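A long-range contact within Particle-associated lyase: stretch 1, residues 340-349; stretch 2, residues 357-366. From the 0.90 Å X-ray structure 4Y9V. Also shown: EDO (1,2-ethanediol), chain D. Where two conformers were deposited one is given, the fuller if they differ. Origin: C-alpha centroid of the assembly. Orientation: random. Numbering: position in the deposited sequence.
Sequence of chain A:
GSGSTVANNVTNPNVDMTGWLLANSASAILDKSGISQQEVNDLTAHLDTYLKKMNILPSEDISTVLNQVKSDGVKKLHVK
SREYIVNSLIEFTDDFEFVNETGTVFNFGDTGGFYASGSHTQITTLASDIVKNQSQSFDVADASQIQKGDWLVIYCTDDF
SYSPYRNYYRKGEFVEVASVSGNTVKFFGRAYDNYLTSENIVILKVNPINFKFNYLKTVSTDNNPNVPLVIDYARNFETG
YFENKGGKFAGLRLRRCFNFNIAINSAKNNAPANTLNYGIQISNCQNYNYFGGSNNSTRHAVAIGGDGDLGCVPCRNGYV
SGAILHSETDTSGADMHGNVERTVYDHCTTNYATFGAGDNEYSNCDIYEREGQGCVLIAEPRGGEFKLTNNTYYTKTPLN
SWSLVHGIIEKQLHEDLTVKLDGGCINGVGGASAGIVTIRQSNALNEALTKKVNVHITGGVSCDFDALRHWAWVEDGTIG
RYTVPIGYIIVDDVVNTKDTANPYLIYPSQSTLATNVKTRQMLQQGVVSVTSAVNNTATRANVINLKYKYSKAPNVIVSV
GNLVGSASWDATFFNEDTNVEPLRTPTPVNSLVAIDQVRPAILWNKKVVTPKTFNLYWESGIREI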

# COMPACT_ATOMS: atom_id res chain seq x y z
N VAL A 340 2.72 -21.77 -2.58
CA VAL A 340 2.84 -20.44 -2.02
C VAL A 340 1.46 -19.84 -1.78
O VAL A 340 0.66 -19.74 -2.71
CB VAL A 340 3.61 -19.51 -2.98
CG1 VAL A 340 3.72 -18.10 -2.39
CG2 VAL A 340 4.98 -20.08 -3.31
N GLU A 341 1.22 -19.40 -0.55
CA GLU A 341 -0.01 -18.68 -0.18
C GLU A 341 0.38 -17.45 0.63
O GLU A 341 1.51 -17.29 1.08
CB GLU A 341 -0.97 -19.59 0.59
CG GLU A 341 -0.43 -20.07 1.93
CD GLU A 341 -1.41 -20.85 2.78
OE1 GLU A 341 -2.08 -21.75 2.25
OE2 GLU A 341 -1.45 -20.58 4.02
N ARG A 342 -0.61 -16.59 0.90
CA ARG A 342 -0.39 -15.47 1.82
C ARG A 342 0.83 -14.63 1.39
O ARG A 342 1.62 -14.22 2.25
CB ARG A 342 -0.32 -15.92 3.28
CG ARG A 342 -1.48 -16.77 3.78
CD ARG A 342 -2.75 -16.00 4.04
NE ARG A 342 -3.60 -16.95 4.81
CZ ARG A 342 -4.08 -16.98 6.04
NH1 ARG A 342 -3.90 -15.93 6.82
NH2 ARG A 342 -4.79 -18.02 6.44
N THR A 343 0.96 -14.36 0.09
CA THR A 343 2.15 -13.70 -0.46
C THR A 343 1.73 -12.58 -1.40
O THR A 343 0.75 -12.72 -2.15
CB THR A 343 3.05 -14.75 -1.10
OG1 THR A 343 3.56 -15.59 -0.05
CG2 THR A 343 4.27 -14.17 -1.79
N VAL A 344 2.47 -11.47 -1.36
CA VAL A 344 2.15 -10.29 -2.17
C VAL A 344 3.44 -9.71 -2.77
O VAL A 344 4.47 -9.62 -2.11
CB VAL A 344 1.42 -9.22 -1.35
CG1 VAL A 344 2.17 -8.85 -0.08
CG2 VAL A 344 1.07 -7.96 -2.20
N TYR A 345 3.30 -9.29 -4.02
CA TYR A 345 4.19 -8.34 -4.69
C TYR A 345 3.45 -7.00 -4.77
O TYR A 345 2.35 -6.95 -5.34
CB TYR A 345 4.61 -8.78 -6.07
CG TYR A 345 5.50 -9.99 -6.17
CD1 TYR A 345 6.88 -9.87 -6.18
CD2 TYR A 345 4.97 -11.27 -6.27
CE1 TYR A 345 7.70 -10.99 -6.28
CE2 TYR A 345 5.77 -12.39 -6.39
CZ TYR A 345 7.15 -12.25 -6.39
OH TYR A 345 8.01 -13.32 -6.54
N ASP A 346 4.05 -5.95 -4.22
CA ASP A 346 3.43 -4.62 -4.15
C ASP A 346 4.39 -3.60 -4.71
O ASP A 346 5.57 -3.57 -4.36
CB ASP A 346 3.11 -4.29 -2.69
CG ASP A 346 2.32 -3.00 -2.51
OD1 ASP A 346 1.43 -2.70 -3.30
OD2 ASP A 346 2.50 -2.34 -1.48
N HIS A 347 3.91 -2.74 -5.63
CA HIS A 347 4.78 -1.69 -6.19
C HIS A 347 6.01 -2.30 -6.84
O HIS A 347 7.12 -1.75 -6.77
CB HIS A 347 5.11 -0.60 -5.14
CG HIS A 347 3.97 0.38 -4.95
ND1 HIS A 347 3.06 0.48 -3.96
CD2 HIS A 347 3.64 1.34 -5.84
CE1 HIS A 347 2.23 1.53 -4.24
NE2 HIS A 347 2.57 2.03 -5.38
N CYS A 348 5.83 -3.42 -7.53
CA CYS A 348 6.88 -4.10 -8.28
C CYS A 348 6.61 -3.99 -9.78
O CYS A 348 5.49 -3.70 -10.21
CB CYS A 348 6.97 -5.57 -7.89
SG CYS A 348 7.47 -5.87 -6.18
N THR A 349 7.65 -4.26 -10.56
CA THR A 349 7.55 -4.36 -12.00
C THR A 349 8.00 -5.77 -12.40
O THR A 349 9.01 -6.26 -11.89
CB THR A 349 8.43 -3.30 -12.67
OG1 THR A 349 7.88 -2.01 -12.33
CG2 THR A 349 8.45 -3.44 -14.19
C1 EDO D . -4.13 -21.39 -0.73
O1 EDO D . -4.92 -22.41 -1.17
C2 EDO D . -4.74 -20.58 0.36
O2 EDO D . -4.78 -21.32 1.57
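Stretch 2, residues 357-366: AGDNEYSNCD

How does the backbone of stretch 2 run relative to stretch 1? It follows the same direction, one rung away: strand 360-363 lies parallel to strand 343-346, their axes 4° apart and 4.7 Å at closest approach. Both chains turn corners with left-handed backbone angles, at Arg342 and His347 in stretch 1 and at Asp359 and Asn364 in stretch 2. Val344 pairs with Glu361, Tyr345 with Tyr362 and Asp346 with Ser363, at CA-CA distances of 4.6, 4.9 and 4.8 Å.

What holds this register? A parallel ladder of backbone hydrogen bonds: Glu361 N to Thr343 O (2.9 Å), Tyr345 N to Glu361 O (3.0 Å), Ser363 N to Tyr345 O (2.9 Å) and His347 N to Ser363 O (2.9 Å). Past the corner, Asp366 N reaches Cys348 O at 2.9 Å, and Thr349 faces Asp366.

How is the first corner secured? The Asn360 side chain serves both sides of it, giving a hydrogen bond from ND2 to Val340 O (3.0 Å) and accepting one at OD1 from Thr343 N (2.9 Å). The backbone bond there, Arg342 N to Asp359 O (2.9 Å), is weak because its angle is strongly bent. Ala357 N also donates to Val340 O, at 2.9 Å.

Which side chains meet along the strands and at the second corner? Tyr345 and Tyr362 project from the same face with nearly parallel rings, but these are slid apart, with centroids 5.2 Å from each other and barely overlapping. On the other face, Asp346 OD1 accepts hydrogen bonds from Ser363 OG (2.7 Å) and Asn364 ND2 (2.9 Å), tying the strand end to the turn. Asn364 CB sits over the His347 ring, 3.3 Å from its centroid, in a CH-pi contact.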

# COMPACT_ATOMS: atom_id res chain seq x y z
N ALA A 357 -0.74 -20.64 -5.06
CA ALA A 357 -1.82 -21.49 -4.61
C ALA A 357 -3.14 -20.74 -4.37
O ALA A 357 -4.21 -21.31 -4.61
CB ALA A 357 -1.43 -22.17 -3.31
N GLY A 358 -3.04 -19.51 -3.87
CA GLY A 358 -4.19 -18.71 -3.48
C GLY A 358 -3.89 -17.88 -2.24
O GLY A 358 -2.86 -18.01 -1.59
N ASP A 359 -4.87 -17.01 -1.93
CA ASP A 359 -4.68 -15.97 -0.93
C ASP A 359 -3.41 -15.18 -1.17
O ASP A 359 -2.63 -14.88 -0.26
CB ASP A 359 -4.79 -16.53 0.50
CG ASP A 359 -6.21 -16.99 0.82
OD1 ASP A 359 -7.19 -16.49 0.21
OD2 ASP A 359 -6.31 -17.80 1.74
N ASN A 360 -3.21 -14.81 -2.45
CA ASN A 360 -2.04 -14.08 -2.92
C ASN A 360 -2.48 -12.80 -3.61
O ASN A 360 -3.64 -12.66 -4.00
CB ASN A 360 -1.21 -14.94 -3.88
CG ASN A 360 -0.57 -16.13 -3.20
OD1 ASN A 360 -0.14 -16.05 -2.04
ND2 ASN A 360 -0.51 -17.26 -3.90
N GLU A 361 -1.53 -11.88 -3.79
CA GLU A 361 -1.84 -10.57 -4.37
C GLU A 361 -0.69 -10.02 -5.18
O GLU A 361 0.48 -10.14 -4.79
CB GLU A 361 -2.20 -9.58 -3.24
CG GLU A 361 -2.59 -8.18 -3.69
CD GLU A 361 -3.22 -7.33 -2.59
OE1 GLU A 361 -2.89 -7.57 -1.40
OE2 GLU A 361 -3.99 -6.42 -2.93
N TYR A 362 -1.03 -9.39 -6.30
CA TYR A 362 -0.18 -8.39 -6.96
C TYR A 362 -0.93 -7.06 -6.83
O TYR A 362 -2.09 -6.98 -7.27
CB TYR A 362 0.10 -8.67 -8.44
CG TYR A 362 1.01 -9.86 -8.68
CD1 TYR A 362 0.54 -11.16 -8.66
CD2 TYR A 362 2.36 -9.66 -8.92
CE1 TYR A 362 1.38 -12.23 -8.87
CE2 TYR A 362 3.22 -10.73 -9.15
CZ TYR A 362 2.73 -12.03 -9.10
OH TYR A 362 3.61 -13.04 -9.32
N SER A 363 -0.30 -6.06 -6.24
CA SER A 363 -0.93 -4.75 -6.05
C SER A 363 0.02 -3.66 -6.50
O SER A 363 1.23 -3.72 -6.26
CB SER A 363 -1.34 -4.54 -4.60
OG SER A 363 -0.26 -4.74 -3.70
N ASN A 364 -0.54 -2.63 -7.14
CA ASN A 364 0.24 -1.46 -7.52
C ASN A 364 1.46 -1.84 -8.38
O ASN A 364 2.47 -1.11 -8.32
CB ASN A 364 0.68 -0.66 -6.28
CG ASN A 364 -0.53 -0.26 -5.46
OD1 ASN A 364 -1.41 0.41 -5.95
ND2 ASN A 364 -0.53 -0.73 -4.21
N CYS A 365 1.35 -2.89 -9.14
CA CYS A 365 2.46 -3.37 -9.96
C CYS A 365 2.30 -2.95 -11.42
O CYS A 365 1.19 -2.80 -11.91
CB CYS A 365 2.55 -4.90 -9.94
SG CYS A 365 3.10 -5.61 -8.35
N ASP A 366 3.44 -2.85 -12.09
CA ASP A 366 3.53 -2.71 -13.54
C ASP A 366 3.79 -4.11 -14.08
O ASP A 366 4.84 -4.68 -13.78
CB ASP A 366 4.68 -1.79 -13.95
CG ASP A 366 4.41 -0.32 -13.77
OD1 ASP A 366 5.34 0.46 -14.00
OD2 ASP A 366 3.24 0.01 -13.46
O HOH W 1 -4.21 -18.73 3.00
O HOH W 2 -5.01 -18.88 3.50
O HOH W 3 4.69 -0.37 -9.90
O HOH W 4 8.11 -0.11 -14.20